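Local coordinates for beta sliding clamp (Bartonella birtlesii LL-WM9, PDB 6PTR), which probably encircles DNA as a ring-shaped head-to-tail homodimer, tethering DNA polymerases and other proteins to it for processive replication, at residues C[216-221]-C[242-247]; C[278-283]-C[339-343]; C[358-364]-C[374-380]. Where two conformers were deposited one is given. Numbering follows the deposited sequence.

Interaction 1. Residues C[216-221]-C[242-247]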
ATOM      1  N   GLU C 216       5.017  -8.655  17.452  1.00 21.01           N
ATOM      2  CA  GLU C 216       6.024  -9.483  16.793  1.00 23.30           C
ATOM      3  C   GLU C 216       5.752 -10.962  17.010  1.00 18.97           C
ATOM      4  O   GLU C 216       5.957 -11.783  16.098  1.00 24.29           O
ATOM      5  CB  GLU C 216       7.417  -9.108  17.295  1.00 27.14           C
ATOM      6  CG  GLU C 216       7.816  -7.704  16.892  1.00 28.65           C
ATOM      7  CD  GLU C 216       7.712  -7.485  15.390  1.00 33.19           C
ATOM      8  OE1 GLU C 216       8.269  -8.300  14.615  1.00 33.09           O
ATOM      9  OE2 GLU C 216       7.044  -6.517  14.988  1.00 37.27           O
ATOM     10  N   LEU C 217       5.329 -11.332  18.224  1.00 21.43           N
ATOM     11  CA  LEU C 217       4.950 -12.712  18.476  1.00 20.11           C
ATOM     12  C   LEU C 217       3.825 -13.126  17.541  1.00 21.61           C
ATOM     13  O   LEU C 217       3.869 -14.205  16.937  1.00 20.76           O
ATOM     14  CB  LEU C 217       4.556 -12.864  19.952  1.00 21.65           C
ATOM     15  CG  LEU C 217       4.338 -14.230  20.588  1.00 34.13           C
ATOM     16  CD1 LEU C 217       5.536 -15.116  20.355  1.00 31.52           C
ATOM     17  CD2 LEU C 217       4.085 -14.032  22.091  1.00 28.40           C
ATOM     18  N   GLN C 218       2.844 -12.240  17.351  1.00 21.98           N
ATOM     19  CA  GLN C 218       1.714 -12.549  16.487  1.00 18.95           C
ATOM     20  C   GLN C 218       2.145 -12.729  15.044  1.00 19.85           C
ATOM     21  O   GLN C 218       1.619 -13.600  14.343  1.00 25.02           O
ATOM     22  CB  GLN C 218       0.659 -11.449  16.604  1.00 20.04           C
ATOM     23  CG  GLN C 218      -0.176 -11.624  17.841  1.00 23.94           C
ATOM     24  CD  GLN C 218      -1.268 -12.663  17.629  1.00 31.89           C
ATOM     25  OE1 GLN C 218      -0.993 -13.865  17.582  1.00 32.25           O
ATOM     26  NE2 GLN C 218      -2.510 -12.199  17.472  1.00 28.53           N
ATOM     27  N   LYS C 219       3.117 -11.941  14.577  1.00 22.47           N
ATOM     28  CA  LYS C 219       3.577 -12.125  13.201  1.00 22.60           C
ATOM     29  C   LYS C 219       4.209 -13.503  13.010  1.00 25.14           C
ATOM     30  O   LYS C 219       4.017 -14.146  11.971  1.00 23.51           O
ATOM     31  CB  LYS C 219       4.576 -11.035  12.813  1.00 25.09           C
ATOM     32  CG  LYS C 219       3.965  -9.649  12.644  1.00 29.03           C
ATOM     33  CD  LYS C 219       5.067  -8.606  12.527  1.00 41.26           C
ATOM     34  CE  LYS C 219       4.519  -7.191  12.446  1.00 52.73           C
ATOM     35  NZ  LYS C 219       5.633  -6.198  12.398  1.00 55.00           N
ATOM     36  N   LEU C 220       4.975 -13.969  13.997  1.00 22.87           N
ATOM     37  CA  LEU C 220       5.531 -15.312  13.889  1.00 27.04           C
ATOM     38  C   LEU C 220       4.434 -16.365  13.973  1.00 23.72           C
ATOM     39  O   LEU C 220       4.394 -17.298  13.164  1.00 28.04           O
ATOM     40  CB  LEU C 220       6.576 -15.530  14.983  1.00 25.29           C
ATOM     41  CG  LEU C 220       7.112 -16.964  15.010  1.00 29.74           C
ATOM     42  CD1 LEU C 220       7.883 -17.298  13.710  1.00 33.48           C
ATOM     43  CD2 LEU C 220       7.986 -17.193  16.226  1.00 35.16           C
ATOM     44  N   LEU C 221       3.524 -16.218  14.943  1.00 21.44           N
ATOM     45  CA  LEU C 221       2.457 -17.194  15.127  1.00 23.69           C
ATOM     46  C   LEU C 221       1.521 -17.267  13.922  1.00 27.35           C
ATOM     47  O   LEU C 221       0.937 -18.324  13.666  1.00 29.70           O
ATOM     48  CB  LEU C 221       1.678 -16.869  16.400  1.00 24.97           C
ATOM     49  CG  LEU C 221       2.490 -17.140  17.672  1.00 21.72           C
ATOM     50  CD1 LEU C 221       1.758 -16.638  18.895  1.00 23.67           C
ATOM     51  CD2 LEU C 221       2.750 -18.626  17.802  1.00 24.53           C
ATOM     52  N   LEU C 242      10.129 -20.696  20.844  1.00 24.85           N
ATOM     53  CA  LEU C 242       9.340 -21.602  20.023  1.00 26.88           C
ATOM     54  C   LEU C 242      10.115 -21.845  18.742  1.00 37.43           C
ATOM     55  O   LEU C 242      10.688 -20.910  18.180  1.00 30.64           O
ATOM     56  CB  LEU C 242       7.939 -21.037  19.734  1.00 29.81           C
ATOM     57  CG  LEU C 242       7.725 -19.701  19.028  1.00 35.26           C
ATOM     58  CD1 LEU C 242       6.265 -19.609  18.602  1.00 35.80           C
ATOM     59  CD2 LEU C 242       8.079 -18.493  19.910  1.00 32.70           C
ATOM     60  N   GLY C 243      10.151 -23.099  18.301  1.00 44.05           N
ATOM     61  CA  GLY C 243      10.967 -23.433  17.145  1.00 38.71           C
ATOM     62  C   GLY C 243      12.418 -23.071  17.394  1.00 37.67           C
ATOM     63  O   GLY C 243      13.000 -23.390  18.438  1.00 37.29           O
ATOM     64  N   SER C 244      13.022 -22.381  16.430  1.00 32.45           N
ATOM     65  CA  SER C 244      14.381 -21.881  16.573  1.00 34.43           C
ATOM     66  C   SER C 244      14.412 -20.397  16.931  1.00 28.53           C
ATOM     67  O   SER C 244      15.463 -19.756  16.808  1.00 29.53           O
ATOM     68  CB  SER C 244      15.154 -22.116  15.282  1.00 32.00           C
ATOM     69  OG  SER C 244      14.425 -21.506  14.232  1.00 43.19           O
ATOM     70  N   VAL C 245      13.292 -19.851  17.393  1.00 26.62           N
ATOM     71  CA  VAL C 245      13.153 -18.425  17.654  1.00 24.01           C
ATOM     72  C   VAL C 245      12.994 -18.218  19.150  1.00 32.96           C
ATOM     73  O   VAL C 245      12.290 -18.983  19.823  1.00 26.90           O
ATOM     74  CB  VAL C 245      11.949 -17.834  16.881  1.00 23.29           C
ATOM     75  CG1 VAL C 245      11.777 -16.347  17.183  1.00 26.81           C
ATOM     76  CG2 VAL C 245      12.126 -18.076  15.397  1.00 26.34           C
ATOM     77  N   VAL C 246      13.653 -17.188  19.675  1.00 23.04           N
ATOM     78  CA  VAL C 246      13.442 -16.778  21.059  1.00 22.59           C
ATOM     79  C   VAL C 246      13.138 -15.286  21.082  1.00 21.57           C
ATOM     80  O   VAL C 246      13.916 -14.495  20.543  1.00 25.75           O
ATOM     81  CB  VAL C 246      14.664 -17.092  21.944  1.00 23.54           C
ATOM     82  CG1 VAL C 246      14.398 -16.613  23.377  1.00 23.19           C
ATOM     83  CG2 VAL C 246      15.017 -18.584  21.931  1.00 24.73           C
ATOM     84  N   PHE C 247      12.010 -14.907  21.704  1.00 20.63           N
ATOM     85  CA  PHE C 247      11.623 -13.515  21.976  1.00 20.28           C
ATOM     86  C   PHE C 247      11.823 -13.218  23.455  1.00 22.52           C
ATOM     87  O   PHE C 247      11.239 -13.910  24.291  1.00 23.20           O
ATOM     88  CB  PHE C 247      10.138 -13.253  21.708  1.00 27.47           C
ATOM     89  CG  PHE C 247       9.729 -13.301  20.277  1.00 27.00           C
ATOM     90  CD1 PHE C 247       9.796 -12.169  19.493  1.00 27.54           C
ATOM     91  CD2 PHE C 247       9.205 -14.464  19.733  1.00 29.66           C
ATOM     92  CE1 PHE C 247       9.397 -12.198  18.163  1.00 32.32           C
ATOM     93  CE2 PHE C 247       8.793 -14.500  18.405  1.00 34.84           C
ATOM     94  CZ  PHE C 247       8.892 -13.368  17.619  1.00 30.66           C
TER
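The ring of Phe247 is the main bump on the strand side, and it settles against the shoulder of helix 216-221. Leu217 CA lies over one face of the ring, Glu216 CB stands 3.8 Å from Phe247 CE1, and Leu220 CD2 meets the ring edge, 3.6 Å from Phe247 CE2. In return Leu220 is the helix's bump: its CD2 drops into a hollow walled by Phe247, Val245 (CG1 4.0 Å from that CD2) and Leu242 (CG 3.8 Å from it). A type II' turn from Leu242 to Val245, with Gly243 at positive phi, folds the chain back so that Leu242 and Phe247 both face the helix. Leu242 CD1 then reaches Leu221 CD2 at 3.7 Å. No hydrogen bond crosses this purely packed, fully buried seam. Around it, Leu217 and Leu221 press on Leu149 of helix 142-152, while Leu220 and Val245 touch Arg24 of helix 15-26, and strand 245-250 pairs with strand 59-69, so the contact lies where the N-terminal and central domains meet.

Interaction 2. Residues C[278-283]-C[339-343]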
ATOM      1  N   PHE C 278     -25.303  -7.548  10.228  1.00 22.09           N
ATOM      2  CA  PHE C 278     -25.029  -6.402  11.100  1.00 22.87           C
ATOM      3  C   PHE C 278     -23.734  -5.713  10.698  1.00 20.47           C
ATOM      4  O   PHE C 278     -23.676  -4.481  10.579  1.00 19.86           O
ATOM      5  CB  PHE C 278     -24.958  -6.877  12.555  1.00 21.88           C
ATOM      6  CG  PHE C 278     -24.594  -5.800  13.538  1.00 22.79           C
ATOM      7  CD1 PHE C 278     -25.550  -4.899  13.975  1.00 24.35           C
ATOM      8  CD2 PHE C 278     -23.297  -5.685  14.019  1.00 25.38           C
ATOM      9  CE1 PHE C 278     -25.217  -3.905  14.881  1.00 20.90           C
ATOM     10  CE2 PHE C 278     -22.957  -4.681  14.916  1.00 22.42           C
ATOM     11  CZ  PHE C 278     -23.917  -3.809  15.357  1.00 19.11           C
ATOM     12  N   SER C 279     -22.676  -6.499  10.490  1.00 21.16           N
ATOM     13  CA  SER C 279     -21.390  -5.930  10.100  1.00 22.32           C
ATOM     14  C   SER C 279     -21.493  -5.156   8.791  1.00 22.67           C
ATOM     15  O   SER C 279     -20.954  -4.051   8.672  1.00 21.06           O
ATOM     16  CB  SER C 279     -20.345  -7.046   9.973  1.00 25.47           C
ATOM     17  OG  SER C 279     -20.153  -7.670  11.227  1.00 34.22           O
ATOM     18  N   SER C 280     -22.150  -5.731   7.780  1.00 20.85           N
ATOM     19  CA  SER C 280     -22.244  -5.054   6.490  0.54 20.72           C
ATOM     20  C   SER C 280     -23.059  -3.771   6.601  1.00 19.44           C
ATOM     21  O   SER C 280     -22.724  -2.754   5.986  1.00 18.32           O
ATOM     22  CB  SER C 280     -22.853  -5.987   5.446  0.54 22.97           C
ATOM     23  OG  SER C 280     -22.062  -7.150   5.266  0.54 20.42           O
ATOM     24  N   ALA C 281     -24.134  -3.798   7.390  1.00 20.34           N
ATOM     25  CA  ALA C 281     -24.951  -2.591   7.566  1.00 18.59           C
ATOM     26  C   ALA C 281     -24.182  -1.488   8.281  1.00 17.41           C
ATOM     27  O   ALA C 281     -24.253  -0.319   7.882  1.00 17.67           O
ATOM     28  CB  ALA C 281     -26.221  -2.930   8.338  1.00 15.88           C
ATOM     29  N   VAL C 282     -23.455  -1.837   9.348  1.00 18.44           N
ATOM     30  CA  VAL C 282     -22.644  -0.854  10.053  1.00 16.47           C
ATOM     31  C   VAL C 282     -21.575  -0.307   9.128  1.00 18.63           C
ATOM     32  O   VAL C 282     -21.316   0.901   9.102  1.00 17.72           O
ATOM     33  CB  VAL C 282     -22.015  -1.470  11.321  1.00 17.91           C
ATOM     34  CG1 VAL C 282     -20.958  -0.520  11.920  1.00 19.79           C
ATOM     35  CG2 VAL C 282     -23.094  -1.800  12.340  1.00 20.08           C
ATOM     36  N   ASP C 283     -20.917  -1.195   8.379  1.00 17.60           N
ATOM     37  CA  ASP C 283     -19.922  -0.763   7.406  1.00 19.01           C
ATOM     38  C   ASP C 283     -20.528   0.240   6.429  1.00 21.09           C
ATOM     39  O   ASP C 283     -19.946   1.301   6.169  1.00 20.17           O
ATOM     40  CB  ASP C 283     -19.353  -1.994   6.677  1.00 20.33           C
ATOM     41  CG  ASP C 283     -18.164  -1.658   5.793  1.00 28.71           C
ATOM     42  OD1 ASP C 283     -17.496  -0.632   6.051  1.00 27.82           O
ATOM     43  OD2 ASP C 283     -17.893  -2.429   4.840  1.00 32.12           O
ATOM     44  N   LEU C 339     -17.409  -1.425  16.821  1.00 18.70           N
ATOM     45  CA  LEU C 339     -18.375  -2.490  16.576  1.00 17.37           C
ATOM     46  C   LEU C 339     -17.874  -3.445  15.509  1.00 20.94           C
ATOM     47  O   LEU C 339     -17.990  -4.666  15.655  1.00 22.36           O
ATOM     48  CB  LEU C 339     -19.725  -1.913  16.147  1.00 18.84           C
ATOM     49  CG  LEU C 339     -20.643  -1.318  17.204  1.00 17.64           C
ATOM     50  CD1 LEU C 339     -21.801  -0.624  16.476  1.00 18.76           C
ATOM     51  CD2 LEU C 339     -21.164  -2.398  18.137  1.00 16.60           C
ATOM     52  N   LEU C 340     -17.308  -2.913  14.423  1.00 20.27           N
ATOM     53  CA  LEU C 340     -16.781  -3.796  13.385  1.00 19.86           C
ATOM     54  C   LEU C 340     -15.583  -4.590  13.894  1.00 21.82           C
ATOM     55  O   LEU C 340     -15.437  -5.773  13.566  1.00 24.34           O
ATOM     56  CB  LEU C 340     -16.410  -2.978  12.153  1.00 22.24           C
ATOM     57  CG  LEU C 340     -17.655  -2.379  11.481  1.00 25.70           C
ATOM     58  CD1 LEU C 340     -17.250  -1.467  10.347  1.00 30.62           C
ATOM     59  CD2 LEU C 340     -18.551  -3.498  10.974  1.00 27.24           C
ATOM     60  N   ASP C 341     -14.734  -3.965  14.717  1.00 23.60           N
ATOM     61  CA  ASP C 341     -13.616  -4.701  15.306  1.00 24.84           C
ATOM     62  C   ASP C 341     -14.113  -5.925  16.064  1.00 22.10           C
ATOM     63  O   ASP C 341     -13.601  -7.037  15.875  1.00 24.44           O
ATOM     64  CB  ASP C 341     -12.802  -3.798  16.244  1.00 28.22           C
ATOM     65  CG  ASP C 341     -12.035  -2.712  15.516  1.00 31.82           C
ATOM     66  OD1 ASP C 341     -11.773  -2.841  14.293  1.00 29.06           O
ATOM     67  OD2 ASP C 341     -11.665  -1.729  16.192  1.00 28.82           O
ATOM     68  N   ILE C 342     -15.125  -5.747  16.919  1.00 20.38           N
ATOM     69  CA  ILE C 342     -15.579  -6.863  17.738  1.00 25.79           C
ATOM     70  C   ILE C 342     -16.349  -7.874  16.897  1.00 25.92           C
ATOM     71  O   ILE C 342     -16.183  -9.090  17.062  1.00 22.44           O
ATOM     72  CB  ILE C 342     -16.401  -6.332  18.921  1.00 20.19           C
ATOM     73  CG1 ILE C 342     -15.476  -5.548  19.850  1.00 20.79           C
ATOM     74  CG2 ILE C 342     -17.072  -7.483  19.660  1.00 19.83           C
ATOM     75  CD1 ILE C 342     -16.247  -4.658  20.853  1.00 24.10           C
ATOM     76  N   ALA C 343     -17.183  -7.399  15.964  1.00 22.83           N
ATOM     77  CA  ALA C 343     -17.845  -8.338  15.058  1.00 25.79           C
ATOM     78  C   ALA C 343     -16.822  -9.200  14.325  1.00 28.72           C
ATOM     79  O   ALA C 343     -17.036 -10.407  14.126  1.00 27.38           O
ATOM     80  CB  ALA C 343     -18.728  -7.579  14.065  1.00 26.73           C
TER
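Two helical segments run nearly antiparallel here, with axes 9.9 Å apart at an angle of 157°, and their closest backbones are at Ser279 and Leu340, whose CA atoms are 6.0 Å apart. Apolar packing fills the side toward the sheet. Leu339 CD1 reaches Phe278 CZ at 4.0 Å and Val282 CG2 at 4.5 Å, while Val282 CG1 lies 3.8 Å from Leu340 CG. Phe278 in turn stacks edge-to-face with Phe353, and Leu339 also touches that residue, so these side chains belong to the interior between the helices and the sheet.

A second group packs side chains on the facing backbone and on a hydroxyl. Leu340 lies across the backbone of the facing helix: its CD2 is 3.4 Å from Ser279 O, and its CD1 is 4.0 Å from Asp283 CA. Ser279 OG packs on Ala343, 3.2 Å from its CB, and the small side chains of this pair suit the close approach. The polar atoms have partners other than the facing helix. Ser279 O accepts the helical bond from Asp283 N at 2.9 Å, Ser279 OG bonds Arg275 O, and Asp283 OD1 forms a salt bridge with Lys88 of the second subunit.

In this family such helix pairs line the inner surface of the ring. No hydrogen bond or salt bridge spans the two segments, so the pairing rests on shape and on exclusion of water, and the charge of Asp283, at the margin, is turned to the joint between subunits.

Interaction 3. Residues C[358-364]-C[374-380]; sequences AVAPALI and YVLMPVR
Strands 362-364 and 374-376 form the antiparallel arms of a beta hairpin, both in extended conformation, their axes 4.7 Å apart at 148°. Ala362 with Leu376 and Ile364 with Tyr374 are hydrogen-bonded pairs; Leu363 with Val375 between them is non-hydrogen-bonded. Each bonded pair is doubly satisfied: Ala362 N to Leu376 O and Leu376 N to Ala362 O, both 2.9 Å; Ile364 N to Tyr374 O, 2.8 Å, and Tyr374 N to Ile364 O, 2.9 Å. Pro378 has no N-H to offer Ala360 O, which instead lies 3.2 Å from Pro378 CD. Pro361 O accepts from Asn267 ND2, Tyr374 OH bonds Gln345 NE2, and a water bridges Ala358 O and Val379 O, donating to both at 2.7 Å. With chi1 t and chi2 p, Met377 brings SD to 3.7 Å from Pro361 CG and CE to 3.3 Å from Val359 O. Ile364 (m, t) places CD1 4.0 Å from Leu376 CB. The segments help line the site of the bound griselimycin peptide: Val359, Val375, Met377 and Arg380 pack on it, and Arg380 makes backbone hydrogen bonds to it. Ile364 and Leu376 turn to helix 336-345, whereas Leu363 and Val375 face Pro264; the hairpin lies between strands 350-355 and 189-196, through backbone hydrogen bonds of Leu363 with Met354 and of Val375 with Leu190.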
ATOM      1  N   ALA C 358     -28.417   3.254  27.997  1.00 19.53           N
ATOM      2  CA  ALA C 358     -27.700   3.821  26.866  1.00 19.68           C
ATOM      3  C   ALA C 358     -26.286   4.278  27.200  1.00 16.34           C
ATOM      4  O   ALA C 358     -25.511   4.543  26.277  1.00 23.63           O
ATOM      5  CB  ALA C 358     -28.502   5.000  26.306  1.00 23.78           C
ATOM      6  N   VAL C 359     -25.926   4.409  28.473  1.00 17.14           N
ATOM      7  CA  VAL C 359     -24.557   4.817  28.760  1.00 19.46           C
ATOM      8  C   VAL C 359     -23.813   3.778  29.593  1.00 24.99           C
ATOM      9  O   VAL C 359     -22.801   4.092  30.212  1.00 26.82           O
ATOM     10  CB  VAL C 359     -24.506   6.206  29.420  1.00 25.81           C
ATOM     11  CG1 VAL C 359     -25.004   7.260  28.419  1.00 30.63           C
ATOM     12  CG2 VAL C 359     -25.324   6.233  30.704  1.00 29.46           C
ATOM     13  N   ALA C 360     -24.305   2.526  29.605  1.00 21.30           N
ATOM     14  CA  ALA C 360     -23.659   1.456  30.353  1.00 18.30           C
ATOM     15  C   ALA C 360     -22.931   0.509  29.411  1.00 15.76           C
ATOM     16  O   ALA C 360     -23.363   0.318  28.273  1.00 19.25           O
ATOM     17  CB  ALA C 360     -24.692   0.667  31.163  1.00 24.04           C
ATOM     18  N   PRO C 361     -21.830  -0.098  29.864  1.00 18.23           N
ATOM     19  CA  PRO C 361     -21.063  -0.993  28.982  1.00 17.63           C
ATOM     20  C   PRO C 361     -21.910  -2.141  28.461  1.00 20.66           C
ATOM     21  O   PRO C 361     -22.770  -2.672  29.165  1.00 20.22           O
ATOM     22  CB  PRO C 361     -19.941  -1.521  29.895  1.00 17.40           C
ATOM     23  CG  PRO C 361     -19.839  -0.579  31.001  1.00 27.29           C
ATOM     24  CD  PRO C 361     -21.193   0.068  31.180  1.00 25.21           C
ATOM     25  N   ALA C 362     -21.638  -2.534  27.223  1.00 16.51           N
ATOM     26  CA  ALA C 362     -22.293  -3.662  26.574  1.00 17.86           C
ATOM     27  C   ALA C 362     -21.354  -4.852  26.634  1.00 21.33           C
ATOM     28  O   ALA C 362     -20.146  -4.692  26.468  1.00 21.37           O
ATOM     29  CB  ALA C 362     -22.615  -3.346  25.118  1.00 21.02           C
ATOM     30  N   LEU C 363     -21.916  -6.036  26.861  1.00 18.28           N
ATOM     31  CA  LEU C 363     -21.168  -7.289  26.858  1.00 17.56           C
ATOM     32  C   LEU C 363     -21.478  -8.010  25.554  1.00 24.44           C
ATOM     33  O   LEU C 363     -22.653  -8.244  25.241  1.00 24.59           O
ATOM     34  CB  LEU C 363     -21.572  -8.138  28.057  1.00 18.20           C
ATOM     35  CG  LEU C 363     -20.996  -9.542  28.312  1.00 23.82           C
ATOM     36  CD1 LEU C 363     -19.552  -9.480  28.642  1.00 26.44           C
ATOM     37  CD2 LEU C 363     -21.747 -10.209  29.476  1.00 31.45           C
ATOM     38  N   ILE C 364     -20.433  -8.369  24.801  1.00 23.93           N
ATOM     39  CA  ILE C 364     -20.590  -8.907  23.448  1.00 26.93           C
ATOM     40  C   ILE C 364     -19.854 -10.233  23.330  1.00 40.15           C
ATOM     41  O   ILE C 364     -18.763 -10.410  23.891  1.00 27.37           O
ATOM     42  CB  ILE C 364     -20.084  -7.923  22.377  1.00 35.32           C
ATOM     43  CG1 ILE C 364     -20.829  -6.592  22.453  1.00 34.53           C
ATOM     44  CG2 ILE C 364     -20.204  -8.533  20.980  1.00 36.65           C
ATOM     45  CD1 ILE C 364     -20.179  -5.502  21.664  1.00 37.14           C
ATOM     46  N   TYR C 374     -16.199  -9.835  25.122  1.00 19.55           N
ATOM     47  CA  TYR C 374     -15.793  -8.486  24.804  1.00 18.20           C
ATOM     48  C   TYR C 374     -16.722  -7.514  25.514  1.00 20.01           C
ATOM     49  O   TYR C 374     -17.901  -7.805  25.750  1.00 21.45           O
ATOM     50  CB  TYR C 374     -15.817  -8.245  23.293  1.00 23.71           C
ATOM     51  CG  TYR C 374     -14.970  -9.250  22.591  1.00 20.83           C
ATOM     52  CD1 TYR C 374     -13.583  -9.105  22.578  1.00 25.66           C
ATOM     53  CD2 TYR C 374     -15.532 -10.382  22.004  1.00 19.84           C
ATOM     54  CE1 TYR C 374     -12.779 -10.033  21.972  1.00 26.17           C
ATOM     55  CE2 TYR C 374     -14.722 -11.336  21.381  1.00 23.52           C
ATOM     56  CZ  TYR C 374     -13.346 -11.150  21.380  1.00 29.96           C
ATOM     57  OH  TYR C 374     -12.544 -12.079  20.779  1.00 31.13           O
ATOM     58  N   VAL C 375     -16.177  -6.364  25.873  1.00 16.84           N
ATOM     59  CA  VAL C 375     -16.964  -5.286  26.451  1.00 16.12           C
ATOM     60  C   VAL C 375     -16.765  -4.036  25.600  1.00 17.91           C
ATOM     61  O   VAL C 375     -15.647  -3.731  25.169  1.00 18.02           O
ATOM     62  CB  VAL C 375     -16.565  -5.032  27.917  1.00 16.70           C
ATOM     63  CG1 VAL C 375     -17.469  -3.964  28.541  1.00 18.01           C
ATOM     64  CG2 VAL C 375     -16.619  -6.303  28.724  1.00 18.17           C
ATOM     65  N   LEU C 376     -17.849  -3.311  25.355  1.00 15.97           N
ATOM     66  CA  LEU C 376     -17.735  -2.088  24.569  1.00 17.29           C
ATOM     67  C   LEU C 376     -18.542  -0.980  25.229  1.00 14.78           C
ATOM     68  O   LEU C 376     -19.735  -1.153  25.514  1.00 15.81           O
ATOM     69  CB  LEU C 376     -18.230  -2.316  23.142  1.00 15.61           C
ATOM     70  CG  LEU C 376     -18.154  -1.090  22.230  1.00 18.16           C
ATOM     71  CD1 LEU C 376     -16.709  -0.665  22.049  1.00 15.77           C
ATOM     72  CD2 LEU C 376     -18.808  -1.423  20.897  1.00 19.75           C
ATOM     73  N   MET C 377     -17.882   0.170  25.463  1.00 14.62           N
ATOM     74  CA  MET C 377     -18.575   1.316  26.046  1.00 15.03           C
ATOM     75  C   MET C 377     -19.402   2.023  24.977  1.00 14.85           C
ATOM     76  O   MET C 377     -18.938   2.205  23.854  1.00 16.79           O
ATOM     77  CB  MET C 377     -17.569   2.309  26.641  1.00 14.11           C
ATOM     78  CG  MET C 377     -18.196   3.320  27.642  1.00 14.52           C
ATOM     79  SD  MET C 377     -18.842   2.448  29.085  1.00 17.20           S
ATOM     80  CE  MET C 377     -19.563   3.815  29.976  1.00 20.14           C
ATOM     81  N   PRO C 378     -20.622   2.434  25.283  1.00 15.45           N
ATOM     82  CA  PRO C 378     -21.391   3.223  24.309  1.00 13.49           C
ATOM     83  C   PRO C 378     -20.859   4.644  24.187  1.00 16.02           C
ATOM     84  O   PRO C 378     -20.015   5.098  24.962  1.00 17.61           O
ATOM     85  CB  PRO C 378     -22.814   3.234  24.870  1.00 17.71           C
ATOM     86  CG  PRO C 378     -22.672   2.895  26.312  1.00 22.14           C
ATOM     87  CD  PRO C 378     -21.433   2.016  26.428  1.00 15.20           C
ATOM     88  N   VAL C 379     -21.421   5.365  23.214  1.00 14.37           N
ATOM     89  CA  VAL C 379     -21.179   6.797  23.064  1.00 14.32           C
ATOM     90  C   VAL C 379     -22.550   7.470  22.997  1.00 15.03           C
ATOM     91  O   VAL C 379     -23.542   6.851  22.607  1.00 16.57           O
ATOM     92  CB  VAL C 379     -20.343   7.154  21.811  1.00 15.60           C
ATOM     93  CG1 VAL C 379     -18.976   6.411  21.832  1.00 16.14           C
ATOM     94  CG2 VAL C 379     -21.100   6.819  20.531  1.00 17.03           C
ATOM     95  N   ARG C 380     -22.591   8.756  23.329  1.00 14.38           N
ATOM     96  CA  ARG C 380     -23.879   9.446  23.337  1.00 16.34           C
ATOM     97  C   ARG C 380     -24.330   9.760  21.911  1.00 17.72           C
ATOM     98  O   ARG C 380     -23.529  10.133  21.048  1.00 18.37           O
ATOM     99  CB  ARG C 380     -23.816  10.727  24.170  1.00 19.90           C
ATOM    100  CG  ARG C 380     -23.551  10.474  25.648  1.00 18.14           C
ATOM    101  CD  ARG C 380     -23.935  11.708  26.450  1.00 28.12           C
ATOM    102  NE  ARG C 380     -25.357  12.041  26.294  1.00 32.82           N
ATOM    103  CZ  ARG C 380     -25.912  13.145  26.781  1.00 37.01           C
ATOM    104  NH1 ARG C 380     -25.159  14.008  27.450  1.00 36.12           N
ATOM    105  NH2 ARG C 380     -27.209  13.391  26.601  1.00 32.81           N
TER
HETATM  106  O   HOH W   1     -25.694   5.806  23.871  1.00 16.45           O

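In the fold
Followed from the N terminus, the three contacts come in series, with none nested or crossed. Interaction 1 closes a loop of 20 residues inside the central domain, interaction 2 one of 55 residues inside the C-terminal domain, and interaction 3 the 9 residues of a hairpin near the chain's end. Interaction 1 stands apart, its centre about 31 Å from that of interaction 2 and about 34 Å from that of interaction 3. The latter two touch: Ile342 CG2 is 3.6 Å from Ile364 CG2, which seats a helix of one on the sheet of the other. Strands 245-250 and 372-376 hold matching places, each pairing with a strand of the preceding domain.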